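Local coordinates for RagB/SusD family nutrient uptake outer membrane protein (Bacteroides thetaiotaomicron, PDB 7KV2) that probably binds beta-glucan at the cell surface as a SusD-family outer-membrane lipoprotein, serving glycan capture and uptake in a gut bacterium, at residues 424-436 and 442-456. Sequence-based numbering, arbitrary orientation.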
ATOM      1  N   ASP A 424      -8.653  23.679  11.208  1.00 35.01           N
ATOM      2  CA  ASP A 424      -9.855  23.035  11.768  1.00 38.02           C
ATOM      3  C   ASP A 424      -9.658  21.511  11.756  1.00 35.56           C
ATOM      4  O   ASP A 424     -10.265  20.820  10.886  1.00 31.32           O
ATOM      5  CB  ASP A 424     -11.127  23.525  11.080  1.00 43.30           C
ATOM      6  CG  ASP A 424     -12.363  23.344  11.958  1.00 45.30           C
ATOM      7  OD1 ASP A 424     -12.324  22.537  12.921  1.00 35.77           O
ATOM      8  OD2 ASP A 424     -13.374  24.018  11.672  1.00 60.50           O
ATOM      9  N   ALA A 425      -8.920  20.998  12.748  1.00 30.40           N
ATOM     10  CA  ALA A 425      -8.710  19.542  12.925  1.00 28.84           C
ATOM     11  C   ALA A 425     -10.059  18.868  13.114  1.00 29.68           C
ATOM     12  O   ALA A 425     -10.230  17.726  12.624  1.00 27.69           O
ATOM     13  CB  ALA A 425      -7.821  19.242  14.086  1.00 26.36           C
ATOM     14  N   LYS A 426     -10.975  19.508  13.848  1.00 26.55           N
ATOM     15  CA  LYS A 426     -12.277  18.886  14.120  1.00 27.55           C
ATOM     16  C   LYS A 426     -13.036  18.745  12.801  1.00 26.96           C
ATOM     17  O   LYS A 426     -13.653  17.673  12.571  1.00 27.06           O
ATOM     18  CB  LYS A 426     -13.078  19.671  15.150  1.00 28.27           C
ATOM     19  CG  LYS A 426     -14.384  18.978  15.495  1.00 31.02           C
ATOM     20  CD  LYS A 426     -15.040  19.487  16.743  1.00 35.23           C
ATOM     21  CE  LYS A 426     -16.385  18.831  16.958  1.00 39.64           C
ATOM     22  NZ  LYS A 426     -16.943  19.226  18.267  1.00 42.06           N
ATOM     23  N   LYS A 427     -13.022  19.781  11.964  1.00 25.82           N
ATOM     24  CA  LYS A 427     -13.764  19.727  10.682  1.00 28.35           C
ATOM     25  C   LYS A 427     -13.169  18.600   9.817  1.00 23.78           C
ATOM     26  O   LYS A 427     -13.930  17.807   9.300  1.00 24.95           O
ATOM     27  CB  LYS A 427     -13.678  21.046   9.921  1.00 30.19           C
ATOM     28  CG  LYS A 427     -14.321  21.032   8.544  1.00 33.88           C
ATOM     29  CD  LYS A 427     -14.494  22.427   8.008  1.00 38.34           C
ATOM     30  CE  LYS A 427     -14.301  22.531   6.516  1.00 48.36           C
ATOM     31  NZ  LYS A 427     -14.456  23.935   6.048  1.00 51.63           N
ATOM     32  N   TYR A 428     -11.856  18.543   9.732  1.00 22.21           N
ATOM     33  CA  TYR A 428     -11.140  17.602   8.851  1.00 24.84           C
ATOM     34  C   TYR A 428     -11.465  16.177   9.282  1.00 24.77           C
ATOM     35  O   TYR A 428     -11.828  15.401   8.410  1.00 23.55           O
ATOM     36  CB  TYR A 428      -9.656  17.898   8.854  1.00 24.67           C
ATOM     37  CG  TYR A 428      -9.305  19.195   8.178  1.00 24.60           C
ATOM     38  CD1 TYR A 428     -10.169  19.823   7.305  1.00 24.87           C
ATOM     39  CD2 TYR A 428      -8.065  19.755   8.367  1.00 25.79           C
ATOM     40  CE1 TYR A 428      -9.814  21.010   6.667  1.00 26.75           C
ATOM     41  CE2 TYR A 428      -7.708  20.943   7.751  1.00 27.16           C
ATOM     42  CZ  TYR A 428      -8.576  21.562   6.885  1.00 25.88           C
ATOM     43  OH  TYR A 428      -8.173  22.707   6.261  1.00 27.49           O
ATOM     44  N   LEU A 429     -11.332  15.870  10.579  1.00 24.44           N
ATOM     45  CA  LEU A 429     -11.669  14.549  11.163  1.00 23.76           C
ATOM     46  C   LEU A 429     -13.117  14.171  10.853  1.00 23.63           C
ATOM     47  O   LEU A 429     -13.373  13.039  10.397  1.00 21.32           O
ATOM     48  CB  LEU A 429     -11.406  14.586  12.670  1.00 24.68           C
ATOM     49  CG  LEU A 429     -11.831  13.331  13.412  1.00 23.71           C
ATOM     50  CD1 LEU A 429     -11.155  12.082  12.794  1.00 22.17           C
ATOM     51  CD2 LEU A 429     -11.478  13.466  14.879  1.00 27.17           C
ATOM     52  N   ASN A 430     -14.053  15.092  11.034  1.00 21.18           N
ATOM     53  CA  ASN A 430     -15.483  14.759  10.929  1.00 21.60           C
ATOM     54  C   ASN A 430     -15.894  14.713   9.469  1.00 19.54           C
ATOM     55  O   ASN A 430     -16.906  14.064   9.208  1.00 20.95           O
ATOM     56  CB  ASN A 430     -16.334  15.631  11.854  1.00 23.90           C
ATOM     57  CG  ASN A 430     -16.144  15.168  13.283  1.00 24.59           C
ATOM     58  OD1 ASN A 430     -16.683  14.129  13.683  1.00 24.60           O
ATOM     59  ND2 ASN A 430     -15.321  15.881  14.019  1.00 24.03           N
ATOM     60  N   LEU A 431     -15.145  15.308   8.532  1.00 21.50           N
ATOM     61  CA  LEU A 431     -15.502  15.150   7.085  1.00 19.85           C
ATOM     62  C   LEU A 431     -15.384  13.659   6.728  1.00 17.73           C
ATOM     63  O   LEU A 431     -16.307  13.095   6.103  1.00 18.65           O
ATOM     64  CB  LEU A 431     -14.581  16.001   6.221  1.00 21.68           C
ATOM     65  CG  LEU A 431     -14.928  17.490   6.133  1.00 22.71           C
ATOM     66  CD1 LEU A 431     -13.857  18.212   5.348  1.00 23.20           C
ATOM     67  CD2 LEU A 431     -16.283  17.689   5.495  1.00 24.31           C
ATOM     68  N   VAL A 432     -14.336  13.035   7.224  1.00 18.22           N
ATOM     69  CA  VAL A 432     -14.086  11.581   7.055  1.00 18.00           C
ATOM     70  C   VAL A 432     -15.110  10.749   7.845  1.00 19.57           C
ATOM     71  O   VAL A 432     -15.709   9.781   7.269  1.00 17.97           O
ATOM     72  CB  VAL A 432     -12.639  11.203   7.426  1.00 18.88           C
ATOM     73  CG1 VAL A 432     -12.443   9.702   7.343  1.00 21.80           C
ATOM     74  CG2 VAL A 432     -11.646  11.926   6.535  1.00 18.54           C
ATOM     75  N   HIS A 433     -15.301  11.040   9.138  1.00 20.87           N
ATOM     76  CA  HIS A 433     -16.230  10.308  10.034  1.00 20.68           C
ATOM     77  C   HIS A 433     -17.640  10.332   9.438  1.00 21.54           C
ATOM     78  O   HIS A 433     -18.330   9.267   9.369  1.00 19.32           O
ATOM     79  CB  HIS A 433     -16.122  10.964  11.438  1.00 21.99           C
ATOM     80  CG  HIS A 433     -16.713  10.188  12.558  1.00 22.99           C
ATOM     81  ND1 HIS A 433     -16.024   9.174  13.185  1.00 21.65           N
ATOM     82  CD2 HIS A 433     -17.901  10.324  13.208  1.00 24.12           C
ATOM     83  CE1 HIS A 433     -16.760   8.692  14.173  1.00 26.84           C
ATOM     84  NE2 HIS A 433     -17.940   9.367  14.202  1.00 24.22           N
ATOM     85  N   LYS A 434     -18.064  11.506   8.984  1.00 20.20           N
ATOM     86  CA  LYS A 434     -19.462  11.695   8.515  1.00 22.85           C
ATOM     87  C   LYS A 434     -19.619  11.170   7.092  1.00 20.27           C
ATOM     88  O   LYS A 434     -20.713  10.736   6.778  1.00 18.75           O
ATOM     89  CB  LYS A 434     -19.912  13.148   8.672  1.00 26.40           C
ATOM     90  CG  LYS A 434     -20.117  13.526  10.131  1.00 33.95           C
ATOM     91  CD  LYS A 434     -21.098  14.655  10.323  1.00 40.21           C
ATOM     92  CE  LYS A 434     -20.631  15.895   9.604  1.00 46.67           C
ATOM     93  NZ  LYS A 434     -21.225  17.115  10.202  1.00 57.35           N
ATOM     94  N   ARG A 435     -18.554  11.129   6.289  1.00 18.80           N
ATOM     95  CA  ARG A 435     -18.662  10.555   4.930  1.00 18.72           C
ATOM     96  C   ARG A 435     -19.078   9.085   5.081  1.00 18.21           C
ATOM     97  O   ARG A 435     -19.876   8.638   4.277  1.00 17.77           O
ATOM     98  CB  ARG A 435     -17.361  10.697   4.138  1.00 18.20           C
ATOM     99  CG  ARG A 435     -17.468  10.173   2.713  1.00 17.34           C
ATOM    100  CD  ARG A 435     -17.062   8.702   2.637  1.00 15.42           C
ATOM    101  NE  ARG A 435     -15.628   8.499   2.834  1.00 16.70           N
ATOM    102  CZ  ARG A 435     -14.652   8.654   1.929  1.00 16.12           C
ATOM    103  NH1 ARG A 435     -14.909   9.090   0.715  1.00 15.90           N
ATOM    104  NH2 ARG A 435     -13.389   8.419   2.267  1.00 16.61           N
ATOM    105  N   ALA A 436     -18.615   8.408   6.130  1.00 16.56           N
ATOM    106  CA  ALA A 436     -18.915   6.980   6.400  1.00 18.45           C
ATOM    107  C   ALA A 436     -20.341   6.739   6.920  1.00 20.39           C
ATOM    108  O   ALA A 436     -20.689   5.563   7.161  1.00 21.09           O
ATOM    109  CB  ALA A 436     -17.885   6.446   7.346  1.00 19.53           C
ATOM    110  N   ILE A 442     -16.965  13.661  16.529  1.00 28.25           N
ATOM    111  CA  ILE A 442     -15.950  13.261  17.533  1.00 30.02           C
ATOM    112  C   ILE A 442     -14.911  14.367  17.628  1.00 28.25           C
ATOM    113  O   ILE A 442     -14.687  15.098  16.647  1.00 28.09           O
ATOM    114  CB  ILE A 442     -15.353  11.883  17.184  1.00 32.88           C
ATOM    115  CG1 ILE A 442     -14.874  11.806  15.727  1.00 30.38           C
ATOM    116  CG2 ILE A 442     -16.377  10.796  17.495  1.00 33.73           C
ATOM    117  CD1 ILE A 442     -14.069  10.561  15.426  1.00 34.57           C
ATOM    118  N   GLU A 443     -14.320  14.501  18.809  1.00 28.76           N
ATOM    119  CA  GLU A 443     -13.283  15.515  19.087  1.00 29.61           C
ATOM    120  C   GLU A 443     -11.984  15.049  18.451  1.00 26.31           C
ATOM    121  O   GLU A 443     -11.686  13.858  18.455  1.00 26.24           O
ATOM    122  CB  GLU A 443     -13.097  15.711  20.607  1.00 33.06           C
ATOM    123  CG  GLU A 443     -14.263  16.420  21.290  1.00 34.46           C
ATOM    124  CD  GLU A 443     -14.625  17.784  20.712  1.00 35.11           C
ATOM    125  OE1 GLU A 443     -13.737  18.604  20.520  1.00 40.48           O
ATOM    126  OE2 GLU A 443     -15.822  18.022  20.446  1.00 43.24           O
ATOM    127  N   PRO A 444     -11.143  15.973  17.952  1.00 28.09           N
ATOM    128  CA  PRO A 444      -9.867  15.610  17.341  1.00 26.91           C
ATOM    129  C   PRO A 444      -8.758  15.350  18.367  1.00 26.83           C
ATOM    130  O   PRO A 444      -7.679  15.905  18.217  1.00 28.32           O
ATOM    131  CB  PRO A 444      -9.574  16.837  16.473  1.00 28.06           C
ATOM    132  CG  PRO A 444     -10.105  17.989  17.321  1.00 27.56           C
ATOM    133  CD  PRO A 444     -11.372  17.429  17.934  1.00 29.71           C
ATOM    134  N   THR A 445      -8.973  14.414  19.282  1.00 25.90           N
ATOM    135  CA  THR A 445      -7.875  13.814  20.091  1.00 28.55           C
ATOM    136  C   THR A 445      -6.999  12.952  19.179  1.00 29.10           C
ATOM    137  O   THR A 445      -7.513  12.475  18.144  1.00 28.23           O
ATOM    138  CB  THR A 445      -8.394  12.997  21.272  1.00 30.06           C
ATOM    139  OG1 THR A 445      -9.069  11.841  20.773  1.00 30.18           O
ATOM    140  CG2 THR A 445      -9.323  13.791  22.170  1.00 32.45           C
ATOM    141  N   LEU A 446      -5.744  12.744  19.558  1.00 27.58           N
ATOM    142  CA  LEU A 446      -4.817  11.828  18.853  1.00 29.02           C
ATOM    143  C   LEU A 446      -5.450  10.446  18.814  1.00 28.78           C
ATOM    144  O   LEU A 446      -5.438   9.833  17.709  1.00 25.32           O
ATOM    145  CB  LEU A 446      -3.460  11.760  19.554  1.00 29.46           C
ATOM    146  CG  LEU A 446      -2.528  12.944  19.348  1.00 36.60           C
ATOM    147  CD1 LEU A 446      -1.146  12.606  19.893  1.00 36.29           C
ATOM    148  CD2 LEU A 446      -2.419  13.345  17.882  1.00 37.77           C
ATOM    149  N   ASP A 447      -5.987   9.957  19.936  1.00 26.71           N
ATOM    150  CA  ASP A 447      -6.576   8.585  19.950  1.00 26.88           C
ATOM    151  C   ASP A 447      -7.725   8.508  18.937  1.00 25.17           C
ATOM    152  O   ASP A 447      -7.820   7.497  18.216  1.00 26.15           O
ATOM    153  CB  ASP A 447      -7.035   8.155  21.342  1.00 29.91           C
ATOM    154  CG  ASP A 447      -5.848   7.840  22.240  1.00 34.39           C
ATOM    155  OD1 ASP A 447      -4.714   7.847  21.741  1.00 35.79           O
ATOM    156  OD2 ASP A 447      -6.062   7.647  23.416  1.00 40.28           O
ATOM    157  N   ASN A 448      -8.585   9.512  18.907  1.00 25.84           N
ATOM    158  CA  ASN A 448      -9.746   9.533  17.981  1.00 23.98           C
ATOM    159  C   ASN A 448      -9.243   9.544  16.520  1.00 24.07           C
ATOM    160  O   ASN A 448      -9.863   8.886  15.698  1.00 22.34           O
ATOM    161  CB  ASN A 448     -10.708  10.684  18.240  1.00 24.50           C
ATOM    162  CG  ASN A 448     -11.654  10.402  19.386  1.00 30.58           C
ATOM    163  OD1 ASN A 448     -11.605   9.327  19.975  1.00 32.34           O
ATOM    164  ND2 ASN A 448     -12.507  11.361  19.715  1.00 29.98           N
ATOM    165  N   ILE A 449      -8.224  10.331  16.201  1.00 22.36           N
ATOM    166  CA  ILE A 449      -7.724  10.470  14.805  1.00 22.60           C
ATOM    167  C   ILE A 449      -7.074   9.143  14.384  1.00 22.49           C
ATOM    168  O   ILE A 449      -7.373   8.651  13.277  1.00 20.86           O
ATOM    169  CB  ILE A 449      -6.806  11.682  14.652  1.00 21.48           C
ATOM    170  CG1 ILE A 449      -7.560  12.965  14.986  1.00 22.17           C
ATOM    171  CG2 ILE A 449      -6.207  11.730  13.253  1.00 21.29           C
ATOM    172  CD1 ILE A 449      -6.668  14.163  15.184  1.00 22.67           C
ATOM    173  N   ILE A 450      -6.278   8.549  15.264  1.00 21.26           N
ATOM    174  CA  ILE A 450      -5.589   7.271  14.989  1.00 20.62           C
ATOM    175  C   ILE A 450      -6.652   6.178  14.797  1.00 21.55           C
ATOM    176  O   ILE A 450      -6.515   5.352  13.844  1.00 20.34           O
ATOM    177  CB  ILE A 450      -4.574   6.957  16.093  1.00 20.41           C
ATOM    178  CG1 ILE A 450      -3.479   8.024  16.155  1.00 25.12           C
ATOM    179  CG2 ILE A 450      -4.021   5.563  15.895  1.00 22.02           C
ATOM    180  CD1 ILE A 450      -2.727   8.147  14.846  1.00 32.96           C
ATOM    181  N   GLU A 451      -7.694   6.184  15.613  1.00 19.42           N
ATOM    182  CA  GLU A 451      -8.780   5.188  15.444  1.00 20.03           C
ATOM    183  C   GLU A 451      -9.564   5.454  14.140  1.00 19.44           C
ATOM    184  O   GLU A 451     -10.058   4.466  13.541  1.00 17.69           O
ATOM    185  CB  GLU A 451      -9.618   5.081  16.703  1.00 21.36           C
ATOM    186  CG  GLU A 451     -10.699   4.021  16.591  1.00 21.50           C
ATOM    187  CD  GLU A 451     -10.264   2.568  16.419  1.00 24.66           C
ATOM    188  OE1 GLU A 451      -9.039   2.233  16.413  1.00 22.02           O
ATOM    189  OE2 GLU A 451     -11.184   1.737  16.324  1.00 29.84           O
ATOM    190  N   GLU A 452      -9.712   6.704  13.700  1.00 19.79           N
ATOM    191  CA  GLU A 452     -10.430   6.979  12.433  1.00 18.87           C
ATOM    192  C   GLU A 452      -9.599   6.410  11.281  1.00 17.97           C
ATOM    193  O   GLU A 452     -10.182   5.817  10.395  1.00 16.69           O
ATOM    194  CB  GLU A 452     -10.701   8.462  12.212  1.00 20.34           C
ATOM    195  CG  GLU A 452     -11.723   8.730  11.125  1.00 20.62           C
ATOM    196  CD  GLU A 452     -13.141   8.363  11.512  1.00 22.06           C
ATOM    197  OE1 GLU A 452     -13.449   8.387  12.749  1.00 22.09           O
ATOM    198  OE2 GLU A 452     -13.898   7.959  10.602  1.00 21.73           O
ATOM    199  N   ARG A 453      -8.271   6.541  11.318  1.00 17.73           N
ATOM    200  CA  ARG A 453      -7.384   5.903  10.326  1.00 17.92           C
ATOM    201  C   ARG A 453      -7.647   4.397  10.310  1.00 18.08           C
ATOM    202  O   ARG A 453      -7.699   3.791   9.230  1.00 17.74           O
ATOM    203  CB  ARG A 453      -5.916   6.198  10.616  1.00 18.92           C
ATOM    204  CG  ARG A 453      -5.531   7.658  10.538  1.00 17.90           C
ATOM    205  CD  ARG A 453      -4.072   7.872  10.921  1.00 19.61           C
ATOM    206  NE  ARG A 453      -3.191   7.356   9.878  1.00 20.66           N
ATOM    207  CZ  ARG A 453      -2.785   7.996   8.787  1.00 20.28           C
ATOM    208  NH1 ARG A 453      -3.013   9.294   8.587  1.00 19.74           N
ATOM    209  NH2 ARG A 453      -2.069   7.320   7.915  1.00 22.98           N
ATOM    210  N   HIS A 454      -7.735   3.791  11.496  1.00 18.30           N
ATOM    211  CA  HIS A 454      -7.925   2.345  11.691  1.00 17.66           C
ATOM    212  C   HIS A 454      -9.214   1.914  10.958  1.00 16.75           C
ATOM    213  O   HIS A 454      -9.197   0.896  10.276  1.00 16.21           O
ATOM    214  CB  HIS A 454      -7.971   2.050  13.203  1.00 18.12           C
ATOM    215  CG  HIS A 454      -7.973   0.599  13.515  1.00 18.41           C
ATOM    216  ND1 HIS A 454      -8.330   0.118  14.757  1.00 19.35           N
ATOM    217  CD2 HIS A 454      -7.640  -0.468  12.761  1.00 19.55           C
ATOM    218  CE1 HIS A 454      -8.204  -1.191  14.765  1.00 20.80           C
ATOM    219  NE2 HIS A 454      -7.804  -1.591  13.533  1.00 19.75           N
ATOM    220  N   LEU A 455     -10.286   2.675  11.146  1.00 15.98           N
ATOM    221  CA  LEU A 455     -11.612   2.401  10.531  1.00 17.70           C
ATOM    222  C   LEU A 455     -11.525   2.612   9.005  1.00 15.83           C
ATOM    223  O   LEU A 455     -12.182   1.860   8.277  1.00 15.98           O
ATOM    224  CB  LEU A 455     -12.629   3.369  11.153  1.00 17.83           C
ATOM    225  CG  LEU A 455     -12.970   3.153  12.635  1.00 19.07           C
ATOM    226  CD1 LEU A 455     -13.901   4.251  13.137  1.00 19.95           C
ATOM    227  CD2 LEU A 455     -13.651   1.815  12.861  1.00 19.31           C
ATOM    228  N   GLU A 456     -10.725   3.587   8.568  1.00 15.56           N
ATOM    229  CA  GLU A 456     -10.695   4.120   7.181  1.00 14.87           C
ATOM    230  C   GLU A 456      -9.867   3.240   6.220  1.00 15.59           C
ATOM    231  O   GLU A 456     -10.226   3.151   5.028  1.00 15.78           O
ATOM    232  CB  GLU A 456     -10.142   5.549   7.230  1.00 14.99           C
ATOM    233  CG  GLU A 456     -10.165   6.263   5.908  1.00 15.06           C
ATOM    234  CD  GLU A 456     -11.509   6.570   5.274  1.00 14.81           C
ATOM    235  OE1 GLU A 456     -12.550   6.471   5.969  1.00 17.01           O
ATOM    236  OE2 GLU A 456     -11.502   6.890   4.046  1.00 15.52           O
TER
HETATM  237  O   HOH W   1     -14.915   7.746   5.479  1.00 14.84           O
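The side-chain amide of Asn430 grips the backbone of Ile442 at both ends. Asn430 ND2 donates to Ile442 O at 2.8 Å along an almost straight line, in the plane of both groups. Asn430 OD1 accepts from Ile442 N at 2.9 Å. ND2 also donates to Lys426 O, one turn back in its own helix, so three bonds fix the rotation of the amide. They pin the chain leading to helix 446-456 against helix 425-435.

The side chain of Ile442 then lies over His433. Its CG1 sits above the centre of one ring face as a CH-pi contact, 3.9 Å from the ring centroid. At the ring edge His433 ND1 donates to Glu452 OE1 at 2.7 Å. The donor rises out of the carboxylate plane, and the two planes are 65° apart. Glu452 OE2 has a second partner in Arg338.

Leu429 fills the middle. Its CG is anti to the backbone N (chi1 175°), which turns both methyls toward the other segment. CD2 packs on Pro444 CA and Ile449 CG1, while CD1 touches Glu452 CB at 3.7 Å. Nearby, CB and CG of Lys426 lie against Pro444 CD, and the extended chain carries NZ to a salt bridge with Glu443 OE2 at 2.7 Å.

At the other end Arg435 NH2 and Glu456 OE2 form a salt bridge whose hydrogen bond is weak. A water joins Val432 O, Arg435 NE and Glu456 OE1. Arg435 is also paired with Glu272, and the Glu456 carboxylate is held by Ser406, Arg338 and Arg404. Thr445 caps helix 446-456 through a bond from Asn448 N to OG1. Two consecutive helices, 32° from parallel and joined by a linker that runs back alongside the first, suit the helix-rich SusD family of the TPR clan.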